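Local coordinates for tRNA (Guanine-N(1)-)-methyltransferase (Aquifex aeolicus, PDB 1OY5), which transfers a methyl group from S-adenosyl-L-methionine to N1 of guanosine 37 in tRNA, working as a homodimer, at the interface of chains A and B. Coordinates in Å, arbitrary orientation; residue numbers count along the deposited sequence, not the author numbering. Chains: chain A/B, tRNA (Guanine-N(1)-)-methyltransferase.

Contact 1: the interface of chains A and B. Residues chain A 148, 151-152, 155; chain B 138-140.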
ATOM      1  N   ALA A 148      -0.281   4.691  -2.776  1.00 20.49           N
ATOM      2  CA  ALA A 148       0.985   4.160  -3.205  1.00 20.79           C
ATOM      3  C   ALA A 148       1.289   4.672  -4.613  1.00 20.96           C
ATOM      4  O   ALA A 148       2.344   5.222  -4.870  1.00 21.36           O
ATOM      5  CB  ALA A 148       0.932   2.677  -3.200  1.00 21.40           C
ATOM      6  N   ASP A 151       2.143   8.323  -4.516  1.00 22.69           N
ATOM      7  CA  ASP A 151       3.442   8.457  -3.868  1.00 22.69           C
ATOM      8  C   ASP A 151       4.571   8.091  -4.814  1.00 22.67           C
ATOM      9  O   ASP A 151       5.504   8.844  -4.981  1.00 22.86           O
ATOM     10  CB  ASP A 151       3.492   7.564  -2.626  1.00 22.20           C
ATOM     11  CG  ASP A 151       4.694   7.833  -1.753  1.00 22.35           C
ATOM     12  OD1 ASP A 151       5.765   7.257  -2.006  1.00 24.23           O
ATOM     13  OD2 ASP A 151       4.662   8.555  -0.738  1.00 25.46           O
ATOM     14  N   ALA A 152       4.481   6.919  -5.425  1.00 22.68           N
ATOM     15  CA  ALA A 152       5.538   6.410  -6.293  1.00 22.34           C
ATOM     16  C   ALA A 152       5.807   7.325  -7.478  1.00 22.28           C
ATOM     17  O   ALA A 152       6.959   7.624  -7.804  1.00 21.60           O
ATOM     18  CB  ALA A 152       5.197   4.987  -6.784  1.00 21.89           C
ATOM     19  N   ARG A 155       7.316  10.905  -6.554  1.00 29.05           N
ATOM     20  CA  ARG A 155       8.750  10.946  -6.220  1.00 29.95           C
ATOM     21  C   ARG A 155       9.698  10.819  -7.425  1.00 30.38           C
ATOM     22  O   ARG A 155      10.839  11.269  -7.345  1.00 30.82           O
ATOM     23  CB  ARG A 155       9.127   9.957  -5.110  1.00 29.93           C
ATOM     24  CG  ARG A 155       9.002   8.499  -5.487  1.00 30.27           C
ATOM     25  CD  ARG A 155       9.596   7.580  -4.466  1.00 28.09           C
ATOM     26  NE  ARG A 155      11.027   7.806  -4.300  1.00 26.75           N
ATOM     27  CZ  ARG A 155      11.958   7.376  -5.141  1.00 25.95           C
ATOM     28  NH1 ARG A 155      11.622   6.695  -6.226  1.00 26.31           N
ATOM     29  NH2 ARG A 155      13.236   7.611  -4.894  1.00 25.43           N
TER
ATOM     30  N   ILE B 138       9.242   1.859  -5.737  1.00 20.55           N
ATOM     31  CA  ILE B 138       9.720   2.663  -4.646  1.00 20.77           C
ATOM     32  C   ILE B 138       8.751   3.705  -4.113  1.00 20.45           C
ATOM     33  O   ILE B 138       8.219   4.497  -4.850  1.00 20.72           O
ATOM     34  CB  ILE B 138      11.022   3.337  -5.041  1.00 20.83           C
ATOM     35  CG1 ILE B 138      12.048   2.264  -5.346  1.00 21.52           C
ATOM     36  CG2 ILE B 138      11.523   4.205  -3.882  1.00 22.86           C
ATOM     37  CD1 ILE B 138      13.386   2.793  -5.628  1.00 23.61           C
ATOM     38  N   LEU B 139       8.546   3.671  -2.805  1.00 20.14           N
ATOM     39  CA  LEU B 139       7.763   4.655  -2.111  1.00 20.07           C
ATOM     40  C   LEU B 139       8.752   5.560  -1.368  1.00 19.72           C
ATOM     41  O   LEU B 139       9.936   5.269  -1.324  1.00 19.95           O
ATOM     42  CB  LEU B 139       6.830   3.955  -1.129  1.00 20.18           C
ATOM     43  CG  LEU B 139       5.744   3.136  -1.792  1.00 19.73           C
ATOM     44  CD1 LEU B 139       5.038   2.293  -0.816  1.00 21.11           C
ATOM     45  CD2 LEU B 139       4.770   4.066  -2.423  1.00 23.33           C
ATOM     46  N   SER B 140       8.272   6.652  -0.808  1.00 19.41           N
ATOM     47  CA  SER B 140       9.102   7.546  -0.028  1.00 20.24           C
ATOM     48  C   SER B 140       9.119   7.225   1.459  1.00 20.35           C
ATOM     49  O   SER B 140       9.758   7.910   2.230  1.00 21.00           O
ATOM     50  CB  SER B 140       8.568   8.969  -0.183  1.00 20.84           C
ATOM     51  OG  SER B 140       7.286   9.128   0.465  1.00 23.35           O
TER
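A:Arg155 and A:Asp151 reach from the helix 143-155 to the loop B:Ile138 to B:Ser140, a stretch whose first two residues belong to the S-adenosyl-L-methionine site of the other subunit, as inferred from related enzymes. Take A:Arg155 outward. From CB the chain leaves with CG between its own backbone N and carbonyl carbon (chi1 67°), which sends the chain obliquely across B:Ile138. CG passes the carbonyl oxygen of B:Ile138 at a distance, and CD packs on that oxygen more closely, 3.4 Å from CD to O. The chain then bends at chi3, NE turning towards the branched methyl CG2 of B:Ile138. That methyl sits over the centre of the guanidinium face, with CZ 3.4 Å from CG2, while NH1 also lies against CB of B:Ile138. The arginine thus meets the loop by packing.

A:Asp151 supplies the polar grip. Its OD1 accepts the backbone N of B:Ser140 at 2.8 Å, and its OD2 accepts the hydroxyl OG of the same serine at 2.9 Å, each oxygen using its syn lone pair. Two donors of one residue, one to each oxygen, probably restrict the carboxylate's rotation. Beneath it B:Leu139 crosses at about a right angle, so the aspartate's CB rests on methyl CD2. The same methyl touches the helix backbone one turn earlier, CD2 lying 3.6 Å from the carbonyl O of A:Ala148.

Contact 2: the interface of chains A and B. Residues chain A 180-182; chain B 121-123.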
ATOM      1  N   PRO A 180      23.316  -3.006   4.570  1.00 26.52           N
ATOM      2  CA  PRO A 180      23.156  -2.230   5.801  1.00 26.88           C
ATOM      3  C   PRO A 180      23.618  -0.777   5.752  1.00 27.17           C
ATOM      4  O   PRO A 180      24.559  -0.459   5.038  1.00 27.54           O
ATOM      5  CB  PRO A 180      24.041  -3.001   6.775  1.00 26.54           C
ATOM      6  CG  PRO A 180      23.879  -4.399   6.346  1.00 26.59           C
ATOM      7  CD  PRO A 180      23.848  -4.349   4.846  1.00 26.46           C
ATOM      8  N   VAL A 181      22.949   0.082   6.523  1.00 27.37           N
ATOM      9  CA  VAL A 181      23.279   1.500   6.602  1.00 27.30           C
ATOM     10  C   VAL A 181      23.386   1.953   8.051  1.00 27.13           C
ATOM     11  O   VAL A 181      22.769   1.370   8.940  1.00 27.06           O
ATOM     12  CB  VAL A 181      22.220   2.339   5.915  1.00 27.53           C
ATOM     13  CG1 VAL A 181      21.924   1.768   4.550  1.00 27.42           C
ATOM     14  CG2 VAL A 181      20.958   2.404   6.761  1.00 27.88           C
ATOM     15  N   TYR A 182      24.176   2.996   8.282  1.00 26.87           N
ATOM     16  CA  TYR A 182      24.412   3.499   9.629  1.00 26.65           C
ATOM     17  C   TYR A 182      24.386   5.014   9.651  1.00 26.73           C
ATOM     18  O   TYR A 182      24.602   5.649   8.626  1.00 26.58           O
ATOM     19  CB  TYR A 182      25.785   3.023  10.128  1.00 26.58           C
ATOM     20  CG  TYR A 182      25.840   1.555  10.476  1.00 25.56           C
ATOM     21  CD1 TYR A 182      25.587   1.124  11.762  1.00 23.48           C
ATOM     22  CD2 TYR A 182      26.151   0.599   9.512  1.00 25.37           C
ATOM     23  CE1 TYR A 182      25.623  -0.200  12.080  1.00 24.28           C
ATOM     24  CE2 TYR A 182      26.192  -0.742   9.827  1.00 24.81           C
ATOM     25  CZ  TYR A 182      25.920  -1.133  11.114  1.00 25.08           C
ATOM     26  OH  TYR A 182      25.962  -2.467  11.459  1.00 26.88           O
TER
ATOM     27  N   ASP B 121      19.131   2.881  10.420  1.00 31.67           N
ATOM     28  CA  ASP B 121      20.398   2.409  10.983  1.00 31.30           C
ATOM     29  C   ASP B 121      20.275   0.935  11.364  1.00 31.44           C
ATOM     30  O   ASP B 121      19.342   0.528  12.064  1.00 31.75           O
ATOM     31  CB  ASP B 121      20.713   3.244  12.239  1.00 31.52           C
ATOM     32  CG  ASP B 121      22.114   3.033  12.782  1.00 30.66           C
ATOM     33  OD1 ASP B 121      23.007   3.822  12.409  1.00 31.69           O
ATOM     34  OD2 ASP B 121      22.415   2.157  13.620  1.00 28.16           O
ATOM     35  N   GLU B 122      21.219   0.129  10.914  1.00 31.40           N
ATOM     36  CA  GLU B 122      21.171  -1.310  11.151  1.00 31.55           C
ATOM     37  C   GLU B 122      21.104  -1.728  12.602  1.00 30.99           C
ATOM     38  O   GLU B 122      20.586  -2.793  12.932  1.00 30.69           O
ATOM     39  CB  GLU B 122      22.386  -1.969  10.512  1.00 31.80           C
ATOM     40  CG  GLU B 122      22.091  -2.386   9.107  1.00 33.76           C
ATOM     41  CD  GLU B 122      21.050  -3.475   9.057  1.00 35.52           C
ATOM     42  OE1 GLU B 122      21.278  -4.514   9.733  1.00 34.80           O
ATOM     43  OE2 GLU B 122      20.021  -3.270   8.352  1.00 35.84           O
ATOM     44  N   ARG B 123      21.652  -0.905  13.475  1.00 30.76           N
ATOM     45  CA  ARG B 123      21.629  -1.212  14.902  1.00 30.57           C
ATOM     46  C   ARG B 123      20.209  -1.420  15.436  1.00 29.88           C
ATOM     47  O   ARG B 123      20.020  -2.081  16.450  1.00 30.19           O
ATOM     48  CB  ARG B 123      22.339  -0.111  15.669  1.00 30.49           C
ATOM     49  CG  ARG B 123      23.815  -0.064  15.355  1.00 31.17           C
ATOM     50  CD  ARG B 123      24.544   1.132  15.922  1.00 31.45           C
ATOM     51  NE  ARG B 123      24.284   2.339  15.141  1.00 31.84           N
ATOM     52  CZ  ARG B 123      24.830   3.527  15.386  1.00 31.58           C
ATOM     53  NH1 ARG B 123      25.676   3.668  16.396  1.00 31.27           N
ATOM     54  NH2 ARG B 123      24.543   4.575  14.610  1.00 31.54           N
TER
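With CG of A:Tyr182 opposite its carbonyl carbon (chi1 -73°), the phenol ring stands over the start of the 3-10 helix B:122-127, where B:Glu122 and B:Arg123 meet it. Chi1 of B:Glu122 (-91°) points CG towards A:Pro180, and the bend at chi2 places the carboxyl carbon CD; CB, set by the backbone, faces the tyrosine. This is a loop-to-helix-end contact of the TrmD homodimer: the loop A:Pro180 to A:Tyr182 meets the short helix.

The backbone makes the polar link. N of B:Glu122 donates to the carbonyl O of A:Val181 at 2.8 Å, arriving nearly along the C=O axis. CB of B:Glu122 rests over the hydroxyl-bearing end of the ring, 3.7 Å from CZ of A:Tyr182, and the proline ring lies near the glutamate's CD; its approach to CG is modelled too close to be read in detail. Next to that CB, CG of B:Arg123 is 3.7 Å from CE1 of A:Tyr182, and its NE sits at the ring edge, in plane.

B:Asp121 touches the tyrosine and also holds the arginine. B:Arg123 grips it side-on, NH2 to OD1 at 2.8 Å and NE to OD2, a salt bridge within chain B that is likely to steady the arginine beside the tyrosine, although NH2 reaches OD1 from above the carboxylate plane. The carboxylate is turned almost perpendicular to the ring (89°), and its OD2 lies 3.8 Å from CD1 of A:Tyr182.

Contact 3: the interface of chains A and B. Residues chain A 64-67, 121, 123; chain B 183, 185.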
ATOM      1  N   VAL A  64     -21.721  -4.298  -3.991  1.00 27.76           N
ATOM      2  CA  VAL A  64     -20.820  -3.942  -5.069  1.00 26.77           C
ATOM      3  C   VAL A  64     -20.989  -2.446  -5.353  1.00 25.00           C
ATOM      4  O   VAL A  64     -22.045  -1.900  -5.151  1.00 23.94           O
ATOM      5  CB  VAL A  64     -21.196  -4.776  -6.313  1.00 26.60           C
ATOM      6  CG1 VAL A  64     -22.589  -4.449  -6.713  1.00 27.73           C
ATOM      7  CG2 VAL A  64     -20.303  -4.511  -7.476  1.00 27.02           C
ATOM      8  N   LEU A  65     -19.962  -1.784  -5.838  1.00 24.28           N
ATOM      9  CA  LEU A  65     -20.105  -0.371  -6.163  1.00 24.02           C
ATOM     10  C   LEU A  65     -20.884  -0.229  -7.420  1.00 23.46           C
ATOM     11  O   LEU A  65     -20.630  -0.930  -8.379  1.00 23.92           O
ATOM     12  CB  LEU A  65     -18.740   0.292  -6.368  1.00 24.56           C
ATOM     13  CG  LEU A  65     -17.937   0.488  -5.094  1.00 23.61           C
ATOM     14  CD1 LEU A  65     -16.707   1.248  -5.420  1.00 23.31           C
ATOM     15  CD2 LEU A  65     -18.772   1.237  -4.067  1.00 25.19           C
ATOM     16  N   LYS A  66     -21.815   0.703  -7.429  1.00 23.11           N
ATOM     17  CA  LYS A  66     -22.673   0.922  -8.594  1.00 23.52           C
ATOM     18  C   LYS A  66     -21.995   1.680  -9.718  1.00 23.17           C
ATOM     19  O   LYS A  66     -21.028   2.420  -9.485  1.00 23.88           O
ATOM     20  CB  LYS A  66     -23.921   1.695  -8.175  1.00 23.57           C
ATOM     21  CG  LYS A  66     -24.765   0.991  -7.091  1.00 24.52           C
ATOM     22  CD  LYS A  66     -25.969   1.824  -6.744  1.00 24.57           C
ATOM     23  CE  LYS A  66     -26.870   1.987  -7.968  1.00 25.99           C
ATOM     24  NZ  LYS A  66     -27.260   3.413  -8.044  1.00 25.93           N
ATOM     25  N   PRO A  67     -22.496   1.504 -10.934  1.00 22.47           N
ATOM     26  CA  PRO A  67     -21.948   2.205 -12.110  1.00 22.12           C
ATOM     27  C   PRO A  67     -22.239   3.698 -12.202  1.00 22.19           C
ATOM     28  O   PRO A  67     -21.364   4.490 -12.590  1.00 21.99           O
ATOM     29  CB  PRO A  67     -22.623   1.495 -13.283  1.00 22.07           C
ATOM     30  CG  PRO A  67     -23.211   0.242 -12.699  1.00 22.54           C
ATOM     31  CD  PRO A  67     -23.549   0.542 -11.295  1.00 22.02           C
ATOM     32  N   ASP A 121     -19.104  -2.705 -10.348  1.00 27.80           N
ATOM     33  CA  ASP A 121     -19.923  -3.263 -11.394  1.00 28.50           C
ATOM     34  C   ASP A 121     -19.026  -3.332 -12.614  1.00 28.98           C
ATOM     35  O   ASP A 121     -18.323  -2.364 -12.920  1.00 29.85           O
ATOM     36  CB  ASP A 121     -21.140  -2.384 -11.628  1.00 28.57           C
ATOM     37  CG  ASP A 121     -21.978  -2.833 -12.809  1.00 29.03           C
ATOM     38  OD1 ASP A 121     -22.997  -3.509 -12.610  1.00 29.14           O
ATOM     39  OD2 ASP A 121     -21.723  -2.519 -13.987  1.00 31.39           O
ATOM     40  N   ARG A 123     -19.496  -3.034 -15.702  1.00 28.26           N
ATOM     41  CA  ARG A 123     -19.731  -2.077 -16.774  1.00 28.28           C
ATOM     42  C   ARG A 123     -18.848  -0.814 -16.673  1.00 28.40           C
ATOM     43  O   ARG A 123     -18.768   0.009 -17.592  1.00 26.91           O
ATOM     44  CB  ARG A 123     -21.210  -1.711 -16.818  1.00 28.45           C
ATOM     45  CG  ARG A 123     -22.108  -2.866 -17.216  1.00 28.53           C
ATOM     46  CD  ARG A 123     -23.574  -2.663 -16.855  1.00 29.19           C
ATOM     47  NE  ARG A 123     -23.793  -2.688 -15.409  1.00 30.20           N
ATOM     48  CZ  ARG A 123     -24.965  -2.458 -14.809  1.00 31.22           C
ATOM     49  NH1 ARG A 123     -26.052  -2.184 -15.517  1.00 31.87           N
ATOM     50  NH2 ARG A 123     -25.057  -2.520 -13.492  1.00 30.57           N
TER
ATOM     51  N   THR B 183     -24.446  -4.971 -10.181  1.00 24.15           N
ATOM     52  CA  THR B 183     -25.379  -4.476  -9.197  1.00 24.68           C
ATOM     53  C   THR B 183     -26.591  -3.795  -9.761  1.00 25.35           C
ATOM     54  O   THR B 183     -26.679  -3.536 -10.942  1.00 24.13           O
ATOM     55  CB  THR B 183     -24.703  -3.599  -8.172  1.00 24.67           C
ATOM     56  OG1 THR B 183     -25.568  -3.495  -7.039  1.00 23.42           O
ATOM     57  CG2 THR B 183     -24.468  -2.165  -8.666  1.00 24.60           C
ATOM     58  N   PRO B 185     -28.642  -1.398 -10.793  1.00 28.89           N
ATOM     59  CA  PRO B 185     -29.050  -0.803 -12.046  1.00 28.83           C
ATOM     60  C   PRO B 185     -29.061  -1.983 -13.028  1.00 29.00           C
ATOM     61  O   PRO B 185     -28.020  -2.536 -13.379  1.00 29.46           O
ATOM     62  CB  PRO B 185     -27.967   0.223 -12.287  1.00 28.81           C
ATOM     63  CG  PRO B 185     -27.558   0.563 -10.882  1.00 29.56           C
ATOM     64  CD  PRO B 185     -27.549  -0.680 -10.135  1.00 28.42           C
TER
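B:Thr183 and B:Pro185 bury the bulk of the surface in this patch of the TrmD-family homodimer, both coming from a loop that lies on chain A between strand 64-65, the start of helix 67-81 and the 3-10 helix 122-127. B:Thr183 is held first by its backbone: N donates to OD1 of A:Asp121 at 3.2 Å, meeting the lone pair that points away from OD2. Its methyl CG2 turns to the carbon chain of A:Lys66, 3.5 Å from CG, and the two side chains cross at about a right angle. CD of A:Pro67 backs the same methyl.

B:Pro185 offers a ring on one side and a carbonyl on another. The ring's CG packs on CE of A:Lys66, whose chain bends at chi3 (62°) to bring that carbon over. Its carbonyl O takes both terminal nitrogens of A:Arg123 end-on, NH1 at 2.9 Å and NH2 at 3.0 Å; NH2 comes in the carbonyl plane, NH1 from above it.

A:Asp121 helps position that guanidinium, pairing side-on with NE and NH2 in a salt bridge within chain A, NH2 reaching OD1 from above the carboxylate plane, and its OD2 also accepts the arginine's backbone N at 2.9 Å. Replacing A:Arg123 with a methionine would probably leave the B:Pro185 carbonyl without its two donors and A:Asp121 without its charged mate. NH2 also makes a weak bond to the carbonyl O of B:Thr183.

Contact 1 lies about 22 Å from contact 2 and 31 Å from contact 3, while contacts 2 and 3 are some 49 Å apart, all measured between centres of C-alpha atoms. Residues 121 and 123 serve in both outer contacts, from chain B in contact 2 and from chain A in contact 3, each time receiving the other subunit's loop, first at 180-182 and then at 183 and 185. By the two-fold symmetry these are neighbouring stretches of one recurring embrace. Contact 1 instead sets a helix against the cofactor-site loop, so dimerisation could help shape the active site.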